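Local coordinates for periplasmic oligopeptide-binding protein (Burkholderia pseudomallei, PDB 3ZS6) that binds peptides in the periplasm, probably as the solute-binding component of an ABC-type oligopeptide import system, at residues 351-356 and 363-368; 401-406 and 473-478; 259-264 and 301-306; 266-271 and 277-282. One frame throughout, in Å; residues are numbered along the deposited sequence. Where two conformers were deposited one is given.

Contact 1: 351-356 and 363-368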
# COMPACT_ATOMS: atom_id res chain seq x y z
N PHE A 351 15.56 -12.87 -18.79
CA PHE A 351 15.26 -12.50 -17.41
C PHE A 351 14.33 -13.51 -16.76
O PHE A 351 13.64 -14.27 -17.43
CB PHE A 351 14.56 -11.13 -17.34
CG PHE A 351 15.36 -10.00 -17.91
CD1 PHE A 351 16.48 -9.52 -17.25
CD2 PHE A 351 14.99 -9.42 -19.11
CE1 PHE A 351 17.22 -8.48 -17.78
CE2 PHE A 351 15.72 -8.38 -19.65
CZ PHE A 351 16.84 -7.91 -18.97
N THR A 352 14.30 -13.51 -15.43
CA THR A 352 13.28 -14.23 -14.69
C THR A 352 12.21 -13.24 -14.26
O THR A 352 12.52 -12.16 -13.74
CB THR A 352 13.89 -14.96 -13.47
OG1 THR A 352 14.73 -16.03 -13.93
CG2 THR A 352 12.79 -15.55 -12.58
N LEU A 353 10.94 -13.59 -14.50
CA LEU A 353 9.81 -12.75 -14.10
C LEU A 353 9.08 -13.40 -12.93
O LEU A 353 8.41 -14.42 -13.08
CB LEU A 353 8.86 -12.52 -15.29
CG LEU A 353 7.50 -11.84 -15.07
CD1 LEU A 353 7.64 -10.52 -14.34
CD2 LEU A 353 6.78 -11.64 -16.41
N THR A 354 9.22 -12.80 -11.75
CA THR A 354 8.65 -13.39 -10.55
C THR A 354 7.35 -12.69 -10.15
O THR A 354 7.29 -11.46 -10.15
CB THR A 354 9.65 -13.35 -9.40
OG1 THR A 354 10.90 -13.91 -9.83
CG2 THR A 354 9.13 -14.11 -8.19
N TYR A 355 6.33 -13.46 -9.80
CA TYR A 355 5.07 -12.89 -9.30
C TYR A 355 4.53 -13.74 -8.16
O TYR A 355 4.92 -14.89 -8.00
CB TYR A 355 4.03 -12.80 -10.42
CG TYR A 355 3.58 -14.15 -10.92
CD1 TYR A 355 4.27 -14.81 -11.93
CD2 TYR A 355 2.47 -14.79 -10.38
CE1 TYR A 355 3.87 -16.05 -12.39
CE2 TYR A 355 2.05 -16.03 -10.84
CZ TYR A 355 2.76 -16.66 -11.84
OH TYR A 355 2.35 -17.90 -12.30
N ASN A 356 3.62 -13.17 -7.37
CA ASN A 356 3.02 -13.94 -6.28
C ASN A 356 1.84 -14.74 -6.79
O ASN A 356 0.99 -14.22 -7.53
CB ASN A 356 2.60 -13.05 -5.10
CG ASN A 356 1.63 -11.96 -5.50
OD1 ASN A 356 1.98 -11.09 -6.29
ND2 ASN A 356 0.42 -12.01 -4.95
N LYS A 363 -1.80 -14.45 -15.47
CA LYS A 363 -2.29 -14.02 -16.78
C LYS A 363 -1.53 -12.80 -17.29
O LYS A 363 -1.12 -12.74 -18.45
CB LYS A 363 -3.79 -13.71 -16.74
CG LYS A 363 -4.70 -14.93 -16.78
CD LYS A 363 -6.19 -14.53 -16.71
CE LYS A 363 -7.11 -15.74 -16.80
NZ LYS A 363 -8.56 -15.36 -16.85
N VAL A 364 -1.36 -11.81 -16.42
CA VAL A 364 -0.61 -10.61 -16.79
C VAL A 364 0.83 -10.96 -17.15
O VAL A 364 1.37 -10.46 -18.14
CB VAL A 364 -0.65 -9.55 -15.66
CG1 VAL A 364 0.13 -8.32 -16.06
CG2 VAL A 364 -2.10 -9.18 -15.34
N ALA A 365 1.45 -11.83 -16.36
CA ALA A 365 2.83 -12.24 -16.60
C ALA A 365 3.01 -13.00 -17.92
O ALA A 365 3.97 -12.76 -18.66
CB ALA A 365 3.34 -13.08 -15.43
N LEU A 366 2.09 -13.92 -18.22
CA LEU A 366 2.12 -14.64 -19.49
C LEU A 366 2.01 -13.67 -20.66
O LEU A 366 2.66 -13.85 -21.70
CB LEU A 366 0.99 -15.68 -19.55
CG LEU A 366 1.25 -16.97 -18.76
CD1 LEU A 366 -0.03 -17.79 -18.53
CD2 LEU A 366 2.32 -17.81 -19.45
N PHE A 367 1.19 -12.64 -20.49
CA PHE A 367 1.04 -11.62 -21.52
C PHE A 367 2.35 -10.86 -21.74
O PHE A 367 2.81 -10.71 -22.87
CB PHE A 367 -0.08 -10.64 -21.16
CG PHE A 367 -0.28 -9.55 -22.19
CD1 PHE A 367 -0.80 -9.85 -23.44
CD2 PHE A 367 0.06 -8.24 -21.90
CE1 PHE A 367 -0.98 -8.86 -24.39
CE2 PHE A 367 -0.13 -7.24 -22.84
CZ PHE A 367 -0.65 -7.55 -24.09
N ALA A 368 2.95 -10.37 -20.65
CA ALA A 368 4.23 -9.67 -20.74
C ALA A 368 5.31 -10.52 -21.42
O ALA A 368 6.02 -10.06 -22.31
CB ALA A 368 4.70 -9.21 -19.36
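Ala365 is the bump here: its CB fits into the notch between two side chains of the strand, Leu353 and Tyr355, which sit two residues apart and so stand on the same face of the sheet. Leu353 CD2 lies 3.9 Å from Ala365 CB, and from another direction Tyr355 CD1 comes to 4.0 Å from the same CB, the methyl meeting the ring obliquely. Leu353 reaches the helix because its CG stands opposite the backbone N (chi1 171°), and CD2 then points into the groove between Ala365 and Ala368, one turn further on. There it comes to 3.8 Å from Ala365 O and, more loosely, 4.4 Å from Ala368 CB. With two alanines facing the sheet, the axes of the two segments approach to 9.6 Å, running nearly antiparallel at 166°. This is the first half of a beta-alpha-beta unit, in which strand 350-356 leads into helix 359-376 and returns as the parallel strand 379-385. Leu382 of that second strand touches both Leu353 and Ala365, and the side chain of Tyr264 touches both alanines. What crosses between strand and helix is carbon packing, so shape and burial rather than directed polar bonds hold them together.

Contact 2: 401-406 and 473-478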
# COMPACT_ATOMS: atom_id res chain seq x y z
N ILE A 401 12.79 -8.98 -12.70
CA ILE A 401 11.54 -8.32 -13.03
C ILE A 401 10.51 -8.97 -12.12
O ILE A 401 10.48 -10.20 -12.00
CB ILE A 401 11.14 -8.56 -14.49
CG1 ILE A 401 12.28 -8.15 -15.43
CG2 ILE A 401 9.85 -7.82 -14.82
CD1 ILE A 401 11.96 -8.33 -16.92
N ALA A 402 9.69 -8.16 -11.46
CA ALA A 402 8.76 -8.71 -10.47
C ALA A 402 7.42 -7.99 -10.47
O ALA A 402 7.35 -6.78 -10.68
CB ALA A 402 9.40 -8.67 -9.07
N ARG A 403 6.35 -8.75 -10.26
CA ARG A 403 5.02 -8.18 -10.08
C ARG A 403 5.05 -7.28 -8.84
O ARG A 403 5.54 -7.68 -7.77
CB ARG A 403 3.99 -9.30 -9.92
CG ARG A 403 2.55 -8.91 -10.33
CD ARG A 403 1.99 -7.84 -9.38
NE ARG A 403 1.83 -8.37 -8.03
CZ ARG A 403 1.40 -7.67 -6.99
NH1 ARG A 403 1.08 -6.38 -7.12
NH2 ARG A 403 1.28 -8.25 -5.80
N ASP A 404 4.56 -6.06 -8.98
CA ASP A 404 4.50 -5.12 -7.85
C ASP A 404 3.23 -4.28 -7.97
O ASP A 404 2.45 -4.46 -8.90
CB ASP A 404 5.74 -4.23 -7.81
CG ASP A 404 6.13 -3.81 -6.39
OD1 ASP A 404 5.23 -3.57 -5.55
OD2 ASP A 404 7.34 -3.71 -6.10
N GLY A 405 3.04 -3.35 -7.03
CA GLY A 405 1.84 -2.53 -6.99
C GLY A 405 1.81 -1.74 -5.70
O GLY A 405 2.21 -2.25 -4.65
N TRP A 406 1.34 -0.50 -5.77
CA TRP A 406 1.34 0.38 -4.60
C TRP A 406 -0.03 1.02 -4.44
O TRP A 406 -0.58 1.57 -5.39
CB TRP A 406 2.41 1.45 -4.77
CG TRP A 406 2.60 2.38 -3.61
CD1 TRP A 406 2.14 3.66 -3.49
CD2 TRP A 406 3.34 2.11 -2.41
NE1 TRP A 406 2.53 4.21 -2.29
CE2 TRP A 406 3.27 3.28 -1.61
CE3 TRP A 406 4.04 1.00 -1.93
CZ2 TRP A 406 3.88 3.36 -0.35
CZ3 TRP A 406 4.65 1.09 -0.68
CH2 TRP A 406 4.56 2.26 0.09
N PHE A 473 -1.17 -0.45 -15.24
CA PHE A 473 -2.51 0.11 -15.18
C PHE A 473 -2.91 0.53 -13.78
O PHE A 473 -2.24 0.19 -12.79
CB PHE A 473 -3.54 -0.88 -15.75
CG PHE A 473 -3.49 -2.23 -15.11
CD1 PHE A 473 -4.11 -2.45 -13.89
CD2 PHE A 473 -2.82 -3.29 -15.73
CE1 PHE A 473 -4.07 -3.70 -13.29
CE2 PHE A 473 -2.78 -4.54 -15.13
CZ PHE A 473 -3.40 -4.75 -13.90
N GLN A 474 -4.00 1.27 -13.69
CA GLN A 474 -4.56 1.67 -12.41
C GLN A 474 -5.43 0.54 -11.89
O GLN A 474 -6.27 0.02 -12.63
CB GLN A 474 -5.39 2.95 -12.57
CG GLN A 474 -5.98 3.47 -11.26
CD GLN A 474 -6.67 4.81 -11.45
OE1 GLN A 474 -6.68 5.36 -12.55
NE2 GLN A 474 -7.25 5.33 -10.37
N TYR A 475 -5.23 0.15 -10.64
CA TYR A 475 -6.05 -0.89 -10.01
C TYR A 475 -7.54 -0.57 -10.07
O TYR A 475 -7.95 0.58 -9.89
CB TYR A 475 -5.68 -1.08 -8.54
CG TYR A 475 -4.54 -2.04 -8.28
CD1 TYR A 475 -3.23 -1.59 -8.23
CD2 TYR A 475 -4.78 -3.39 -8.06
CE1 TYR A 475 -2.18 -2.45 -7.97
CE2 TYR A 475 -3.74 -4.27 -7.81
CZ TYR A 475 -2.44 -3.79 -7.77
OH TYR A 475 -1.39 -4.65 -7.52
N SER A 476 -8.34 -1.60 -10.30
CA SER A 476 -9.79 -1.52 -10.17
C SER A 476 -10.19 -1.96 -8.76
O SER A 476 -9.63 -2.92 -8.23
CB SER A 476 -10.45 -2.43 -11.21
OG SER A 476 -11.80 -2.71 -10.87
N ALA A 477 -11.16 -1.26 -8.17
CA ALA A 477 -11.61 -1.53 -6.80
C ALA A 477 -12.69 -2.62 -6.75
O ALA A 477 -13.18 -2.97 -5.66
CB ALA A 477 -12.15 -0.24 -6.17
N ASP A 478 -13.07 -3.13 -7.92
CA ASP A 478 -14.14 -4.11 -8.05
C ASP A 478 -13.98 -5.29 -7.11
O ASP A 478 -12.95 -5.97 -7.11
CB ASP A 478 -14.23 -4.62 -9.49
CG ASP A 478 -14.72 -3.55 -10.46
OD1 ASP A 478 -14.72 -2.36 -10.09
OD2 ASP A 478 -15.07 -3.91 -11.60
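The polar meeting is between Arg403 and Tyr475: NH1 of Arg403 lies 3.0 Å from OH of Tyr475, but at an angle too poor for a hydrogen bond. NH1 comes in at the edge of the phenol, near the ring plane, while the guanidinium is turned 80° against the ring. Bends at chi2 and chi3 fold the arginine back toward the tyrosine. Its strongest polar partner is the backbone of the bound peptide, to which NH1 makes a salt bridge; NH2 also donates to Asn356 OD1. This is part of the peptide-binding site of the periplasmic binding-protein fold: strands 401-407 and 470-480 belong to one mixed sheet, separated by strand 260-266, and their segments cross at -71°. Gly405 offers backbone hydrogen bonding to the ligand, and Tyr475 packs on an apolar side chain of it. By van der Waals contact, the tyrosine also meets the glycine, Gly405 CA sitting at the ring edge 3.9 Å from Tyr475 OH, where the lack of a side chain lets the hydroxyl approach. Within the first strand a further hydrogen bond, 2.7 Å from Gly405 N to Asp404 OD1, uses the anti lone pair of the carboxylate oxygen and helps to hold the carboxylate.

Contact 3: 259-264 and 301-306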
# COMPACT_ATOMS: atom_id res chain seq x y z
N LEU A 259 -6.87 4.54 -5.84
CA LEU A 259 -5.64 5.31 -5.93
C LEU A 259 -4.49 4.33 -5.75
O LEU A 259 -3.85 4.28 -4.69
CB LEU A 259 -5.58 6.42 -4.88
CG LEU A 259 -6.49 7.64 -5.09
CD1 LEU A 259 -6.42 8.61 -3.90
CD2 LEU A 259 -6.14 8.36 -6.40
N ALA A 260 -4.24 3.54 -6.78
CA ALA A 260 -3.30 2.44 -6.67
C ALA A 260 -2.80 2.06 -8.06
O ALA A 260 -3.57 2.09 -9.03
CB ALA A 260 -3.97 1.23 -5.97
N THR A 261 -1.52 1.71 -8.17
CA THR A 261 -0.90 1.45 -9.46
C THR A 261 -0.27 0.06 -9.51
O THR A 261 0.46 -0.34 -8.60
CB THR A 261 0.20 2.51 -9.76
OG1 THR A 261 -0.37 3.82 -9.70
CG2 THR A 261 0.82 2.30 -11.15
N TYR A 262 -0.57 -0.67 -10.58
CA TYR A 262 -0.03 -2.00 -10.82
C TYR A 262 1.17 -1.81 -11.74
O TYR A 262 1.08 -1.15 -12.79
CB TYR A 262 -1.11 -2.85 -11.50
CG TYR A 262 -0.83 -4.34 -11.66
CD1 TYR A 262 0.17 -4.80 -12.52
CD2 TYR A 262 -1.61 -5.28 -11.01
CE1 TYR A 262 0.40 -6.17 -12.68
CE2 TYR A 262 -1.39 -6.65 -11.17
CZ TYR A 262 -0.38 -7.08 -12.01
OH TYR A 262 -0.16 -8.44 -12.18
N TYR A 263 2.31 -2.37 -11.35
CA TYR A 263 3.54 -2.14 -12.11
C TYR A 263 4.56 -3.25 -11.91
O TYR A 263 4.51 -4.02 -10.94
CB TYR A 263 4.15 -0.79 -11.74
CG TYR A 263 4.79 -0.73 -10.37
CD1 TYR A 263 6.13 -1.05 -10.18
CD2 TYR A 263 4.04 -0.34 -9.25
CE1 TYR A 263 6.72 -0.98 -8.92
CE2 TYR A 263 4.62 -0.26 -7.97
CZ TYR A 263 5.96 -0.58 -7.82
OH TYR A 263 6.55 -0.52 -6.58
N TYR A 264 5.51 -3.32 -12.85
CA TYR A 264 6.58 -4.29 -12.74
C TYR A 264 7.84 -3.64 -12.18
O TYR A 264 8.36 -2.65 -12.72
CB TYR A 264 6.87 -4.97 -14.08
CG TYR A 264 5.94 -6.13 -14.41
CD1 TYR A 264 5.10 -6.67 -13.44
CD2 TYR A 264 5.92 -6.68 -15.68
CE1 TYR A 264 4.26 -7.74 -13.75
CE2 TYR A 264 5.09 -7.74 -15.99
CZ TYR A 264 4.25 -8.27 -15.02
OH TYR A 264 3.42 -9.34 -15.35
N VAL A 301 -7.32 1.07 -16.02
CA VAL A 301 -6.92 2.11 -16.97
C VAL A 301 -5.41 2.06 -17.26
O VAL A 301 -4.60 2.10 -16.33
CB VAL A 301 -7.29 3.51 -16.45
CG1 VAL A 301 -6.77 4.60 -17.39
CG2 VAL A 301 -8.80 3.63 -16.26
N PRO A 302 -5.02 2.00 -18.54
CA PRO A 302 -3.59 1.98 -18.85
C PRO A 302 -2.82 3.08 -18.12
O PRO A 302 -3.31 4.21 -18.02
CB PRO A 302 -3.55 2.18 -20.37
CG PRO A 302 -4.85 1.55 -20.83
CD PRO A 302 -5.85 1.93 -19.76
N MET A 303 -1.65 2.75 -17.59
CA MET A 303 -0.80 3.74 -16.92
C MET A 303 0.64 3.66 -17.41
O MET A 303 1.13 2.58 -17.74
CB MET A 303 -0.86 3.59 -15.40
CG MET A 303 -2.14 4.13 -14.77
SD MET A 303 -2.14 4.09 -12.95
CE MET A 303 -0.86 5.29 -12.55
N TYR A 304 1.32 4.80 -17.42
CA TYR A 304 2.70 4.90 -17.90
C TYR A 304 3.64 5.43 -16.82
O TYR A 304 4.86 5.34 -16.95
CB TYR A 304 2.75 5.80 -19.14
CG TYR A 304 1.82 5.28 -20.21
CD1 TYR A 304 2.22 4.28 -21.08
CD2 TYR A 304 0.51 5.75 -20.30
CE1 TYR A 304 1.37 3.78 -22.04
CE2 TYR A 304 -0.35 5.25 -21.26
CZ TYR A 304 0.08 4.27 -22.12
OH TYR A 304 -0.77 3.76 -23.06
N GLY A 305 3.06 6.00 -15.76
CA GLY A 305 3.82 6.46 -14.62
C GLY A 305 3.19 5.96 -13.32
O GLY A 305 2.33 5.08 -13.35
N LEU A 306 3.63 6.52 -12.20
CA LEU A 306 3.17 6.09 -10.88
C LEU A 306 1.90 6.79 -10.40
O LEU A 306 1.13 6.23 -9.62
CB LEU A 306 4.28 6.28 -9.83
CG LEU A 306 5.58 5.50 -10.03
CD1 LEU A 306 6.61 5.90 -8.96
CD2 LEU A 306 5.33 4.00 -10.01
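A buried strand-to-loop contact, held by one side-chain hydrogen bond and packing of the Met303 methyl, joins Thr261 to Met303, Gly305 and Leu306. Strand 260-266 is a central member of the mixed sheet in this periplasmic binding-protein fold, flanked by strands 401-407 and 470-480, and the loop after the short strand 301-302 runs across one face of it. Thr261 stands on that face and does nearly all of the work. Both of its branches meet the methionine methyl, and each has a further partner in the loop backbone: the hydroxyl bonds to Leu306 O, while CG2, opposite the backbone N, also faces the carbonyl of Gly305, with 3.9 Å between Thr261 CG2 and Gly305 O. Met303 arrives from the start of the loop, its chain extended through chi2 and then bent at chi3 (67°), which swings the terminal methyl over the threonine. There Met303 CE is 3.7 Å from Thr261 CG2 and 3.2 Å from Thr261 OG1, tight for a methyl against a hydroxyl, and the sulfur is close as well, with Met303 SD 3.7 Å from Thr261 OG1. Met303 also touches Gln474 of the neighbouring strand 470-480, and Pro308 packs on Thr261, while the loop is tied down separately by a hydrogen bond between Leu306 N and His460 NE2. The buried threonine hydroxyl is satisfied by the opposing loop: Thr261 OG1 donates to Leu306 O at 2.8 Å, approaching at a C=O...donor angle of 134° and from above the carbonyl plane, 38° out of it.

Contact 4: 266-271 and 277-282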
# COMPACT_ATOMS: atom_id res chain seq x y z
N LEU A 266 11.69 -3.43 -11.55
CA LEU A 266 12.91 -3.76 -12.30
C LEU A 266 14.11 -3.55 -11.38
O LEU A 266 14.24 -2.49 -10.75
CB LEU A 266 13.07 -2.87 -13.53
CG LEU A 266 12.01 -2.89 -14.63
CD1 LEU A 266 12.39 -1.88 -15.72
CD2 LEU A 266 11.83 -4.29 -15.24
N LYS A 267 14.98 -4.54 -11.31
CA LYS A 267 16.18 -4.45 -10.48
C LYS A 267 17.16 -3.48 -11.13
O LYS A 267 17.83 -3.83 -12.10
CB LYS A 267 16.84 -5.82 -10.35
CG LYS A 267 18.09 -5.85 -9.49
CD LYS A 267 18.72 -7.23 -9.56
CE LYS A 267 20.07 -7.29 -8.86
NZ LYS A 267 20.72 -8.61 -9.08
N ASN A 268 17.23 -2.26 -10.60
CA ASN A 268 18.03 -1.21 -11.24
C ASN A 268 19.54 -1.44 -11.17
O ASN A 268 20.30 -0.79 -11.89
CB ASN A 268 17.68 0.18 -10.68
CG ASN A 268 16.38 0.74 -11.27
OD1 ASN A 268 15.39 0.03 -11.46
ND2 ASN A 268 16.40 2.03 -11.58
N SER A 269 19.98 -2.36 -10.32
CA SER A 269 21.40 -2.71 -10.27
C SER A 269 21.70 -3.92 -11.16
O SER A 269 22.84 -4.38 -11.22
CB SER A 269 21.83 -3.00 -8.83
OG SER A 269 21.23 -4.18 -8.35
N ASP A 270 20.69 -4.45 -11.85
CA ASP A 270 20.95 -5.53 -12.80
C ASP A 270 21.88 -5.01 -13.89
O ASP A 270 21.76 -3.87 -14.31
CB ASP A 270 19.65 -6.06 -13.41
CG ASP A 270 19.89 -7.16 -14.45
OD1 ASP A 270 20.11 -6.82 -15.63
OD2 ASP A 270 19.85 -8.36 -14.09
N PRO A 271 22.83 -5.85 -14.33
CA PRO A 271 23.82 -5.47 -15.34
C PRO A 271 23.20 -4.99 -16.66
O PRO A 271 23.81 -4.19 -17.34
CB PRO A 271 24.61 -6.77 -15.56
CG PRO A 271 24.47 -7.50 -14.26
CD PRO A 271 23.07 -7.21 -13.80
N ARG A 277 17.99 2.61 -21.33
CA ARG A 277 17.53 2.26 -22.67
C ARG A 277 16.87 0.88 -22.70
O ARG A 277 15.87 0.67 -23.40
CB ARG A 277 18.67 2.33 -23.68
CG ARG A 277 19.18 3.76 -23.92
CD ARG A 277 20.51 3.76 -24.65
NE ARG A 277 21.56 3.14 -23.83
CZ ARG A 277 22.84 3.11 -24.16
NH1 ARG A 277 23.25 3.66 -25.31
NH2 ARG A 277 23.72 2.52 -23.35
N VAL A 278 17.42 -0.07 -21.94
CA VAL A 278 16.81 -1.40 -21.83
C VAL A 278 15.46 -1.33 -21.12
O VAL A 278 14.47 -1.91 -21.59
CB VAL A 278 17.75 -2.40 -21.10
CG1 VAL A 278 17.05 -3.75 -20.91
CG2 VAL A 278 19.06 -2.58 -21.88
N ARG A 279 15.40 -0.61 -19.99
CA ARG A 279 14.15 -0.50 -19.22
C ARG A 279 13.04 0.13 -20.06
O ARG A 279 11.90 -0.34 -20.07
CB ARG A 279 14.37 0.31 -17.92
CG ARG A 279 15.48 -0.24 -17.01
CD ARG A 279 15.42 0.34 -15.58
NE ARG A 279 15.66 1.78 -15.54
CZ ARG A 279 16.85 2.34 -15.31
NH1 ARG A 279 17.93 1.58 -15.10
NH2 ARG A 279 16.95 3.66 -15.30
N GLU A 280 13.40 1.19 -20.77
CA GLU A 280 12.49 1.91 -21.64
C GLU A 280 11.95 1.01 -22.76
O GLU A 280 10.75 1.01 -23.05
CB GLU A 280 13.22 3.11 -22.24
CG GLU A 280 12.36 4.03 -23.08
CD GLU A 280 13.15 5.22 -23.60
OE1 GLU A 280 14.35 5.34 -23.27
OE2 GLU A 280 12.56 6.04 -24.33
N ALA A 281 12.85 0.27 -23.40
CA ALA A 281 12.44 -0.66 -24.45
C ALA A 281 11.40 -1.66 -23.95
O ALA A 281 10.40 -1.93 -24.61
CB ALA A 281 13.65 -1.40 -25.00
N LEU A 282 11.64 -2.23 -22.77
CA LEU A 282 10.73 -3.21 -22.20
C LEU A 282 9.37 -2.58 -21.95
O LEU A 282 8.33 -3.20 -22.18
CB LEU A 282 11.30 -3.79 -20.90
CG LEU A 282 12.58 -4.64 -21.00
CD1 LEU A 282 13.09 -5.01 -19.61
CD2 LEU A 282 12.34 -5.90 -21.84
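Apolar packing comes from Leu266 against the aliphatic stem of Arg279. In one of the two modelled conformers of the leucine, CD1 lies along CB, CG and CD of Arg279, with 3.7 Å between Leu266 CD1 and Arg279 CB; that closeness holds for this conformer only. Beyond these carbons the arginine bends at chi3 (-64°) and carries the charged group off toward the turn. The flat-group contact is made there by Asn268, whose amide lies over one face of the guanidinium, the two planes only 15° apart and the side chains crossing at about a right angle. Which end of the amide carries the nitrogen is uncertain, so the contact is described simply as two nearly parallel flat groups. Hydrogen bonds of the guanidinium go beyond the two segments: NH1 to Leu273 O and NH2 to Asp466 O, which probably help to set the plane that Asn268 covers. Inside the first segment the backbone closes on itself, Asp270 N donating to Lys267 O at 2.9 Å, and Asp270 OD1 accepts from the backbone N of both Ala272 and Leu273. Altogether this is a strand-to-helix connection, in which a type I beta turn, Lys267 to Asp270, leads strand 260-266 out of the sheet toward helix 276-285.

Overall arrangement
Along the chain, contact 3 opens first at strand 260-266; contact 4 follows where that strand ends and lies wholly within the sequence interval that contact 3 spans, before contacts 1 and 2. Contacts 1, 2 and 3 share one mixed sheet, in which strand 401-407 pairs with 350-356 on one side and 260-266 on the other. Contacts 2 and 3 have centres about 6 Å apart, whereas contact 1 lies about 13 Å from contact 2, and contact 4 about 16 to 19 Å from the other three. One sheet thus carries both the peptide-binding residues of contact 2 and the helix packing of contact 1, with contact 4 beyond the end of strand 260-266, about 24 Å from the chain's centre.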